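Local coordinates for protein NAD_Gly3P_dh, NAD-dependent glycerol-3-phosphate dehydrogenase (Streptosporangium roseum, PDB 5OCM) that probably reduces imines to amines with NADPH as hydride donor, as an imine reductase related to the beta-hydroxyacid dehydrogenases, at residues Thr128-Tyr142 / Leu152-Ser166. Residues are numbered along the deposited sequence; the frame is centred on the assembly and turned at random.
Sequences TADAFLLYSGPEAAY and LGAGTTYLGADHGLS
Tyr158 and Tyr142 form the tightly packed part of this contact. Tyr158 CB sits 3.6 Å from the centroid of the Tyr142 ring and only 9° off its normal, a CH-pi contact over the face, whereas the two ring planes meet obliquely. With CG of Tyr158 anti to the backbone N (chi1 176°), its ring extends past Tyr142 toward Gly137 and the N-cap of helix 139-149, where OH donates to Gly137 O at 2.6 Å, nearly in line with the carbonyl. Glu139 lays CG off-centre over the same ring, its carboxylate nearly coplanar in tilt with the ring. Replacing Tyr158 by an alanine would probably leave Gly137 O without this hydroxyl donor and open a gap beside Tyr142 and Glu139.

These side chains lie within a beta-alpha-beta crossover: strands 131-136 and 155-160 run parallel, joined by helix 139-149, and strand 155-160 ends the Rossmann-type sheet within this chain. Their ladder includes Thr157 N to Leu133 O at 2.8 Å and Leu159 N to Tyr135 O, the latter straighter at 169°.

On the face bearing Leu133 and Tyr135, Thr156 OG1 donates to Gly153 O and accepts from a water 2.6 Å away that also bonds Tyr135 OH. At the C-terminal end of strand 131-136, Ser136 OG donates to Ser166 OG at 2.7 Å; that second hydroxyl also bonds Asp116 O, tying helix 165-192, near Ser166, to strand 113-120. His163 turns one ring face to Gly137 CA, while its NE2 is hydrogen-bonded to Tyr114 O.

The opposite end is looser: Ala129 is exposed and Ala154 partly so, and their two CB methyls come no nearer each other than 4.3 Å, although Ala154 CB lies 3.5 Å from Ala129 O.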
loop_
_atom_site.group_PDB
_atom_site.type_symbol
_atom_site.label_atom_id
_atom_site.label_comp_id
_atom_site.label_asym_id
_atom_site.label_seq_id
_atom_site.Cartn_x
_atom_site.Cartn_y
_atom_site.Cartn_z
ATOM N N THR A 128 -7.143 11.913 17.368
ATOM C CA THR A 128 -5.990 12.700 16.936
ATOM C C THR A 128 -6.256 13.276 15.570
ATOM O O THR A 128 -7.145 12.864 14.817
ATOM C CB THR A 128 -4.679 11.861 16.899
ATOM O OG1 THR A 128 -4.646 10.953 15.752
ATOM C CG2 THR A 128 -4.504 11.075 18.159
ATOM N N ALA A 129 -5.410 14.223 15.212
ATOM C CA ALA A 129 -5.547 14.925 13.943
ATOM C C ALA A 129 -5.445 14.005 12.742
ATOM O O ALA A 129 -6.086 14.229 11.749
ATOM C CB ALA A 129 -4.580 16.122 13.816
ATOM N N ASP A 130 -4.668 12.944 12.835
ATOM C CA ASP A 130 -4.548 12.001 11.753
ATOM C C ASP A 130 -5.689 11.007 11.559
ATOM O O ASP A 130 -5.682 10.260 10.593
ATOM C CB ASP A 130 -3.271 11.203 11.930
ATOM C CG ASP A 130 -2.021 12.067 11.726
ATOM O OD1 ASP A 130 -2.118 13.115 11.045
ATOM O OD2 ASP A 130 -0.986 11.669 12.267
ATOM N N ALA A 131 -6.661 10.932 12.462
ATOM C CA ALA A 131 -7.727 9.986 12.227
ATOM C C ALA A 131 -8.597 10.421 11.088
ATOM O O ALA A 131 -8.978 11.591 11.050
ATOM C CB ALA A 131 -8.542 9.795 13.485
ATOM N N PHE A 132 -8.980 9.454 10.249
ATOM C CA PHE A 132 -9.806 9.704 9.064
ATOM C C PHE A 132 -11.128 8.955 9.241
ATOM O O PHE A 132 -11.111 7.774 9.544
ATOM C CB PHE A 132 -8.903 9.039 7.970
ATOM C CG PHE A 132 -9.375 9.126 6.567
ATOM C CD1 PHE A 132 -10.082 10.215 6.107
ATOM C CD2 PHE A 132 -8.979 8.143 5.648
ATOM C CE1 PHE A 132 -10.443 10.295 4.768
ATOM C CE2 PHE A 132 -9.385 8.188 4.344
ATOM C CZ PHE A 132 -10.053 9.279 3.874
ATOM N N LEU A 133 -12.261 9.647 9.090
ATOM C CA LEU A 133 -13.572 9.011 9.221
ATOM C C LEU A 133 -14.480 9.531 8.128
ATOM O O LEU A 133 -14.454 10.729 7.790
ATOM C CB LEU A 133 -14.196 9.295 10.603
ATOM C CG LEU A 133 -13.488 8.731 11.820
ATOM C CD1 LEU A 133 -12.479 9.804 12.358
ATOM C CD2 LEU A 133 -14.462 8.420 12.952
ATOM N N LEU A 134 -15.316 8.642 7.597
ATOM C CA LEU A 134 -16.169 8.958 6.422
ATOM C C LEU A 134 -17.623 8.842 6.853
ATOM O O LEU A 134 -17.964 7.900 7.545
ATOM C CB LEU A 134 -15.924 7.952 5.321
ATOM C CG LEU A 134 -14.485 7.723 4.945
ATOM C CD1 LEU A 134 -14.361 6.691 3.828
ATOM C CD2 LEU A 134 -13.827 9.023 4.521
ATOM N N TYR A 135 -18.458 9.789 6.408
ATOM C CA TYR A 135 -19.880 9.783 6.798
ATOM C C TYR A 135 -20.743 9.926 5.555
ATOM O O TYR A 135 -20.391 10.669 4.617
ATOM C CB TYR A 135 -20.170 10.964 7.727
ATOM C CG TYR A 135 -19.563 10.810 9.071
ATOM C CD1 TYR A 135 -18.250 11.197 9.315
ATOM C CD2 TYR A 135 -20.260 10.192 10.105
ATOM C CE1 TYR A 135 -17.655 10.974 10.546
ATOM C CE2 TYR A 135 -19.691 9.960 11.323
ATOM C CZ TYR A 135 -18.379 10.381 11.556
ATOM O OH TYR A 135 -17.776 10.144 12.738
ATOM N N SER A 136 -21.889 9.252 5.589
ATOM C CA SER A 136 -22.907 9.420 4.575
ATOM C C SER A 136 -24.241 9.540 5.194
ATOM O O SER A 136 -24.496 9.033 6.309
ATOM C CB SER A 136 -22.960 8.186 3.652
ATOM O OG SER A 136 -21.697 7.901 3.173
ATOM N N GLY A 137 -25.134 10.207 4.468
ATOM C CA GLY A 137 -26.507 10.476 4.971
ATOM C C GLY A 137 -26.825 11.927 4.692
ATOM O O GLY A 137 -26.176 12.561 3.860
ATOM N N PRO A 138 -27.836 12.464 5.366
ATOM C CA PRO A 138 -28.250 13.867 5.034
ATOM C C PRO A 138 -27.208 14.870 5.361
ATOM O O PRO A 138 -26.657 14.878 6.485
ATOM C CB PRO A 138 -29.510 14.095 5.871
ATOM C CG PRO A 138 -29.766 12.840 6.602
ATOM C CD PRO A 138 -28.730 11.806 6.345
ATOM N N GLU A 139 -26.879 15.715 4.395
ATOM C CA GLU A 139 -25.790 16.683 4.593
ATOM C C GLU A 139 -26.068 17.613 5.749
ATOM O O GLU A 139 -25.167 17.961 6.496
ATOM C CB GLU A 139 -25.549 17.477 3.309
ATOM C CG GLU A 139 -24.328 18.336 3.417
ATOM C CD GLU A 139 -23.831 18.887 2.068
ATOM O OE1 GLU A 139 -24.694 19.111 1.181
ATOM O OE2 GLU A 139 -22.594 19.142 1.933
ATOM N N ALA A 140 -27.325 17.994 5.933
ATOM C CA ALA A 140 -27.656 18.929 7.018
ATOM C C ALA A 140 -27.376 18.327 8.372
ATOM O O ALA A 140 -26.928 19.035 9.269
ATOM C CB ALA A 140 -29.117 19.307 6.925
ATOM N N ALA A 141 -27.628 17.021 8.548
ATOM C CA ALA A 141 -27.308 16.358 9.823
ATOM C C ALA A 141 -25.810 16.255 10.045
ATOM O O ALA A 141 -25.342 16.469 11.156
ATOM C CB ALA A 141 -27.986 15.013 9.888
ATOM N N TYR A 142 -25.053 15.968 8.988
ATOM C CA TYR A 142 -23.589 15.956 9.103
ATOM C C TYR A 142 -23.119 17.337 9.553
ATOM O O TYR A 142 -22.334 17.470 10.516
ATOM C CB TYR A 142 -22.935 15.600 7.789
ATOM C CG TYR A 142 -21.428 15.742 7.797
ATOM C CD1 TYR A 142 -20.624 14.704 8.244
ATOM C CD2 TYR A 142 -20.811 16.927 7.351
ATOM C CE1 TYR A 142 -19.227 14.830 8.241
ATOM C CE2 TYR A 142 -19.422 17.064 7.368
ATOM C CZ TYR A 142 -18.643 15.994 7.815
ATOM O OH TYR A 142 -17.274 16.084 7.851
ATOM N N LEU A 152 -13.441 12.859 17.076
ATOM C CA LEU A 152 -12.896 11.542 16.716
ATOM C C LEU A 152 -11.716 11.655 15.757
ATOM O O LEU A 152 -10.902 10.741 15.664
ATOM C CB LEU A 152 -13.954 10.666 16.123
ATOM C CG LEU A 152 -15.221 10.487 16.956
ATOM C CD1 LEU A 152 -16.234 9.627 16.236
ATOM C CD2 LEU A 152 -14.884 9.912 18.338
ATOM N N GLY A 153 -11.599 12.778 15.075
ATOM C CA GLY A 153 -10.527 12.988 14.101
ATOM C C GLY A 153 -10.715 14.171 13.206
ATOM O O GLY A 153 -11.820 14.426 12.717
ATOM N N ALA A 154 -9.620 14.869 12.952
ATOM C CA ALA A 154 -9.687 16.022 12.048
ATOM C C ALA A 154 -9.941 15.620 10.609
ATOM O O ALA A 154 -10.365 16.430 9.836
ATOM C CB ALA A 154 -8.407 16.879 12.120
ATOM N N GLY A 155 -9.716 14.371 10.255
ATOM C CA GLY A 155 -10.017 13.842 8.938
ATOM C C GLY A 155 -11.438 13.385 8.739
ATOM O O GLY A 155 -11.727 12.650 7.825
ATOM N N THR A 156 -12.343 13.859 9.576
ATOM C CA THR A 156 -13.765 13.664 9.409
ATOM C C THR A 156 -14.230 14.286 8.076
ATOM O O THR A 156 -13.981 15.467 7.817
ATOM C CB THR A 156 -14.480 14.266 10.620
ATOM O OG1 THR A 156 -14.150 13.439 11.760
ATOM C CG2 THR A 156 -15.971 14.326 10.428
ATOM N N THR A 157 -14.870 13.481 7.215
ATOM C CA THR A 157 -15.265 13.924 5.893
ATOM C C THR A 157 -16.624 13.360 5.471
ATOM O O THR A 157 -17.020 12.238 5.847
ATOM C CB THR A 157 -14.110 13.748 4.808
ATOM O OG1 THR A 157 -14.474 12.907 3.732
ATOM C CG2 THR A 157 -12.832 13.314 5.345
ATOM N N TYR A 158 -17.360 14.167 4.710
ATOM C CA TYR A 158 -18.708 13.806 4.243
ATOM C C TYR A 158 -18.662 13.304 2.824
ATOM O O TYR A 158 -18.115 13.990 1.931
ATOM C CB TYR A 158 -19.606 15.030 4.312
ATOM C CG TYR A 158 -20.986 14.838 3.778
ATOM C CD1 TYR A 158 -21.905 14.042 4.444
ATOM C CD2 TYR A 158 -21.399 15.430 2.585
ATOM C CE1 TYR A 158 -23.197 13.854 3.973
ATOM C CE2 TYR A 158 -22.689 15.228 2.101
ATOM C CZ TYR A 158 -23.583 14.439 2.789
ATOM O OH TYR A 158 -24.851 14.232 2.307
ATOM N N LEU A 159 -19.256 12.157 2.565
ATOM C CA LEU A 159 -19.213 11.527 1.246
ATOM C C LEU A 159 -20.394 11.870 0.416
ATOM O O LEU A 159 -20.244 11.998 -0.785
ATOM C CB LEU A 159 -19.151 10.005 1.318
ATOM C CG LEU A 159 -17.874 9.420 1.907
ATOM C CD1 LEU A 159 -18.023 7.931 2.033
ATOM C CD2 LEU A 159 -16.643 9.714 1.095
ATOM N N GLY A 160 -21.573 11.955 0.971
ATOM C CA GLY A 160 -22.780 12.156 0.142
ATOM C C GLY A 160 -23.974 11.602 0.829
ATOM O O GLY A 160 -23.900 11.040 1.936
ATOM N N ALA A 161 -25.109 11.768 0.152
ATOM C CA ALA A 161 -26.425 11.422 0.712
ATOM C C ALA A 161 -26.782 9.947 0.822
ATOM O O ALA A 161 -27.539 9.547 1.696
ATOM C CB ALA A 161 -27.496 12.143 -0.144
ATOM N N ASP A 162 -26.270 9.119 -0.092
ATOM C CA ASP A 162 -26.502 7.695 -0.008
ATOM C C ASP A 162 -25.779 7.070 1.161
ATOM O O ASP A 162 -24.550 6.961 1.155
ATOM C CB ASP A 162 -26.086 7.003 -1.349
ATOM C CG ASP A 162 -26.004 5.476 -1.257
ATOM O OD1 ASP A 162 -26.707 4.792 -0.465
ATOM O OD2 ASP A 162 -25.190 4.928 -2.037
ATOM N N HIS A 163 -26.536 6.560 2.122
ATOM C CA HIS A 163 -25.991 5.954 3.343
ATOM C C HIS A 163 -25.031 4.815 3.065
ATOM O O HIS A 163 -24.118 4.606 3.836
ATOM C CB HIS A 163 -27.114 5.463 4.227
ATOM C CG HIS A 163 -27.925 6.560 4.850
ATOM N ND1 HIS A 163 -29.072 7.055 4.271
ATOM C CD2 HIS A 163 -27.759 7.236 6.005
ATOM C CE1 HIS A 163 -29.602 7.968 5.052
ATOM N NE2 HIS A 163 -28.798 8.121 6.105
ATOM N N GLY A 164 -25.224 4.065 1.968
ATOM C CA GLY A 164 -24.323 2.983 1.596
ATOM C C GLY A 164 -22.962 3.355 1.145
ATOM O O GLY A 164 -22.070 2.499 1.056
ATOM N N LEU A 165 -22.699 4.623 0.857
ATOM C CA LEU A 165 -21.365 5.026 0.297
ATOM C C LEU A 165 -20.284 4.772 1.283
ATOM O O LEU A 165 -19.180 4.383 0.882
ATOM C CB LEU A 165 -21.345 6.513 -0.056
ATOM C CG LEU A 165 -21.936 6.887 -1.415
ATOM C CD1 LEU A 165 -22.066 8.433 -1.464
ATOM C CD2 LEU A 165 -21.103 6.306 -2.549
ATOM N N SER A 166 -20.520 5.044 2.590
ATOM C CA SER A 166 -19.500 4.871 3.589
ATOM C C SER A 166 -18.943 3.447 3.584
ATOM O O SER A 166 -17.702 3.242 3.609
ATOM C CB SER A 166 -20.023 5.259 4.982
ATOM O OG SER A 166 -20.212 6.658 5.040
HETATM O O HOH W 1 -15.612 11.775 13.177
#